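Local coordinates for protein 6-phosphogluconolactonase (Leishmania braziliensis, PDB 3CH7) that probably hydrolyses 6-phosphogluconolactone to 6-phosphogluconate, the second step of the oxidative pentose phosphate pathway, at residues V207-K212 against D247-V252. Numbering follows the deposited sequence.
Unlike the reference sequence in segment 207-212: Y210 (reference His).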
ATOM      1  N   VAL A 207     -10.346  -2.513  -0.350  1.00 32.32           N
ATOM      2  CA  VAL A 207      -9.458  -3.297   0.495  1.00 30.38           C
ATOM      3  C   VAL A 207      -8.816  -2.399   1.538  1.00 27.36           C
ATOM      4  O   VAL A 207      -8.767  -2.724   2.708  1.00 26.76           O
ATOM      5  CB  VAL A 207      -8.375  -4.053  -0.328  1.00 27.40           C
ATOM      6  CG1 VAL A 207      -7.516  -4.811   0.564  1.00 29.62           C
ATOM      7  CG2 VAL A 207      -9.001  -4.985  -1.336  1.00 28.45           C
ATOM      8  N   ILE A 208      -8.358  -1.241   1.093  1.00 31.66           N
ATOM      9  CA  ILE A 208      -7.674  -0.245   1.974  1.00 30.24           C
ATOM     10  C   ILE A 208      -8.642   0.208   3.065  1.00 31.09           C
ATOM     11  O   ILE A 208      -8.306   0.185   4.254  1.00 32.96           O
ATOM     12  CB  ILE A 208      -7.026   0.918   1.103  1.00 29.27           C
ATOM     13  CG1 ILE A 208      -5.868   0.352   0.249  1.00 27.27           C
ATOM     14  CG2 ILE A 208      -6.511   2.125   2.018  1.00 28.16           C
ATOM     15  CD1 ILE A 208      -5.450   1.175  -0.985  1.00 25.37           C
ATOM     16  N   GLN A 209      -9.886   0.495   2.671  1.00 32.19           N
ATOM     17  CA  GLN A 209     -10.950   0.918   3.627  1.00 32.24           C
ATOM     18  C   GLN A 209     -11.480  -0.149   4.556  1.00 31.50           C
ATOM     19  O   GLN A 209     -12.124   0.171   5.531  1.00 34.78           O
ATOM     20  CB  GLN A 209     -12.128   1.583   2.881  1.00 32.45           C
ATOM     21  CG  GLN A 209     -11.701   2.793   2.059  1.00 33.43           C
ATOM     22  CD  GLN A 209     -12.790   3.290   1.191  1.00 35.25           C
ATOM     23  OE1 GLN A 209     -13.648   2.545   0.838  1.00 41.39           O
ATOM     24  NE2 GLN A 209     -12.744   4.542   0.808  1.00 35.43           N
ATOM     25  N   TYR A 210     -11.216  -1.425   4.306  1.00 34.89           N
ATOM     26  CA  TYR A 210     -11.518  -2.461   5.329  1.00 35.39           C
ATOM     27  C   TYR A 210     -10.285  -2.933   6.148  1.00 35.82           C
ATOM     28  O   TYR A 210     -10.415  -3.770   7.035  1.00 36.42           O
ATOM     29  CB  TYR A 210     -12.183  -3.666   4.660  1.00 40.47           C
ATOM     30  CG  TYR A 210     -13.635  -3.455   4.256  1.00 43.29           C
ATOM     31  CD1 TYR A 210     -14.641  -3.491   5.207  1.00 48.18           C
ATOM     32  CD2 TYR A 210     -13.996  -3.294   2.933  1.00 44.35           C
ATOM     33  CE1 TYR A 210     -15.977  -3.351   4.855  1.00 49.23           C
ATOM     34  CE2 TYR A 210     -15.324  -3.136   2.563  1.00 45.70           C
ATOM     35  CZ  TYR A 210     -16.311  -3.193   3.525  1.00 48.77           C
ATOM     36  OH  TYR A 210     -17.632  -3.005   3.175  1.00 50.43           O
ATOM     37  N   ALA A 211      -9.088  -2.397   5.876  1.00 36.79           N
ATOM     38  CA  ALA A 211      -7.873  -2.733   6.651  1.00 36.57           C
ATOM     39  C   ALA A 211      -7.987  -2.257   8.081  1.00 38.18           C
ATOM     40  O   ALA A 211      -8.637  -1.245   8.381  1.00 38.91           O
ATOM     41  CB  ALA A 211      -6.597  -2.142   5.977  1.00 36.56           C
ATOM     42  N   LYS A 212      -7.377  -3.005   8.982  1.00 38.97           N
ATOM     43  CA  LYS A 212      -7.422  -2.659  10.388  1.00 40.34           C
ATOM     44  C   LYS A 212      -6.620  -1.370  10.733  1.00 38.11           C
ATOM     45  O   LYS A 212      -7.090  -0.554  11.503  1.00 38.95           O
ATOM     46  CB  LYS A 212      -7.038  -3.871  11.258  1.00 41.85           C
ATOM     47  CG  LYS A 212      -7.964  -5.099  11.086  1.00 45.18           C
ATOM     48  CD  LYS A 212      -7.460  -6.293  11.931  1.00 48.89           C
ATOM     49  CE  LYS A 212      -8.019  -7.717  11.487  1.00 51.01           C
ATOM     50  NZ  LYS A 212      -7.611  -8.853  12.433  1.00 48.93           N
ATOM     51  N   ASP A 247     -12.667   7.610   4.363  1.00 33.81           N
ATOM     52  CA  ASP A 247     -13.681   6.600   4.626  1.00 35.78           C
ATOM     53  C   ASP A 247     -13.167   5.272   5.036  1.00 35.62           C
ATOM     54  O   ASP A 247     -13.899   4.271   4.967  1.00 32.03           O
ATOM     55  CB  ASP A 247     -14.622   6.450   3.422  1.00 36.91           C
ATOM     56  CG  ASP A 247     -15.411   7.686   3.182  1.00 37.60           C
ATOM     57  OD1 ASP A 247     -15.833   8.328   4.178  1.00 39.92           O
ATOM     58  OD2 ASP A 247     -15.559   8.041   2.005  1.00 41.59           O
ATOM     59  N   CYS A 248     -11.932   5.250   5.510  1.00 34.32           N
ATOM     60  CA  CYS A 248     -11.372   4.028   5.989  1.00 34.98           C
ATOM     61  C   CYS A 248     -12.159   3.641   7.215  1.00 36.04           C
ATOM     62  O   CYS A 248     -12.485   4.507   8.026  1.00 34.77           O
ATOM     63  CB  CYS A 248      -9.851   4.206   6.342  1.00 34.79           C
ATOM     64  SG  CYS A 248      -8.834   4.212   4.888  1.00 34.87           S
ATOM     65  N   ARG A 249     -12.342   2.337   7.434  1.00 38.91           N
ATOM     66  CA  ARG A 249     -12.970   1.848   8.710  1.00 39.79           C
ATOM     67  C   ARG A 249     -11.987   1.529   9.817  1.00 37.84           C
ATOM     68  O   ARG A 249     -12.390   1.375  10.972  1.00 39.00           O
ATOM     69  CB  ARG A 249     -13.777   0.560   8.501  1.00 42.77           C
ATOM     70  CG  ARG A 249     -15.129   0.737   7.929  1.00 46.58           C
ATOM     71  CD  ARG A 249     -15.118   0.749   6.461  1.00 50.88           C
ATOM     72  NE  ARG A 249     -16.318   0.110   5.901  1.00 52.15           N
ATOM     73  CZ  ARG A 249     -16.643   0.173   4.615  1.00 54.47           C
ATOM     74  NH1 ARG A 249     -15.853   0.810   3.759  1.00 56.43           N
ATOM     75  NH2 ARG A 249     -17.752  -0.395   4.174  1.00 56.49           N
ATOM     76  N   GLY A 250     -10.730   1.301   9.466  1.00 36.15           N
ATOM     77  CA  GLY A 250      -9.690   1.130  10.464  1.00 35.90           C
ATOM     78  C   GLY A 250      -9.044   2.467  10.804  1.00 37.07           C
ATOM     79  O   GLY A 250      -9.443   3.525  10.299  1.00 34.88           O
ATOM     80  N   SER A 251      -8.049   2.401  11.673  1.00 38.03           N
ATOM     81  CA  SER A 251      -7.222   3.536  12.005  1.00 38.94           C
ATOM     82  C   SER A 251      -6.393   3.988  10.818  1.00 40.25           C
ATOM     83  O   SER A 251      -6.098   3.198   9.898  1.00 38.07           O
ATOM     84  CB  SER A 251      -6.287   3.134  13.113  1.00 42.11           C
ATOM     85  OG  SER A 251      -7.056   2.558  14.165  1.00 46.83           O
ATOM     86  N   VAL A 252      -6.109   5.291  10.798  1.00 38.60           N
ATOM     87  CA  VAL A 252      -5.233   5.885   9.819  1.00 37.74           C
ATOM     88  C   VAL A 252      -4.166   6.743  10.562  1.00 37.35           C
ATOM     89  O   VAL A 252      -4.498   7.542  11.426  1.00 36.71           O
ATOM     90  CB  VAL A 252      -6.017   6.731   8.815  1.00 38.19           C
ATOM     91  CG1 VAL A 252      -5.092   7.332   7.788  1.00 36.64           C
ATOM     92  CG2 VAL A 252      -7.087   5.880   8.133  1.00 36.69           C
TER
HETATM   93  O   HOH W   1      -9.371   0.616   7.037  1.00 36.08           O
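R249 lies over one face of the Y210 ring in a cation-pi contact, at the surface of a Rossmann-like alpha/beta domain where helix 205-210 and the loop before strand 251-256 run into neighbouring parallel strands of the central sheet. The evidence for cation-pi is direct: R249 CZ sits 3.9 Å from the centroid of the Y210 ring, 30° off its normal. The two planes are not parallel, lying 35° apart, and the overlap is displaced to the hydroxyl end, with R249 NH2 3.2 Å from Y210 CZ. Bends at chi2 and chi3 lead the arginine chain out past Q209 O, alongside the tyrosine and pointing the same way, which brings the guanidinium over the ring; Q209 CB meets the edge of that group near its plane.

At the base of the arginine, R249 N donates to Q209 O at 2.9 Å, a fairly straight bond at 160°. The Q209 side chain extends past C248 towards D247, its NE2 3.7 Å from D247 CB, but the amide nitrogen is hydrogen-bonded to F244 O rather than to the D247 carboxylate. I208 CG2 meets C248 SG on the inner side, where I208 also packs on L160 and L245.

Further along, S251 N donates to K212 O at the start of the strand pairing, which S251 continues with V214. G250, without a side chain, brings its CA to 3.3 Å from both A211 O and K212 O, each a CA-H...O contact. One water links the two segments, donating to I208 O and accepting from G250 N at 2.9 Å.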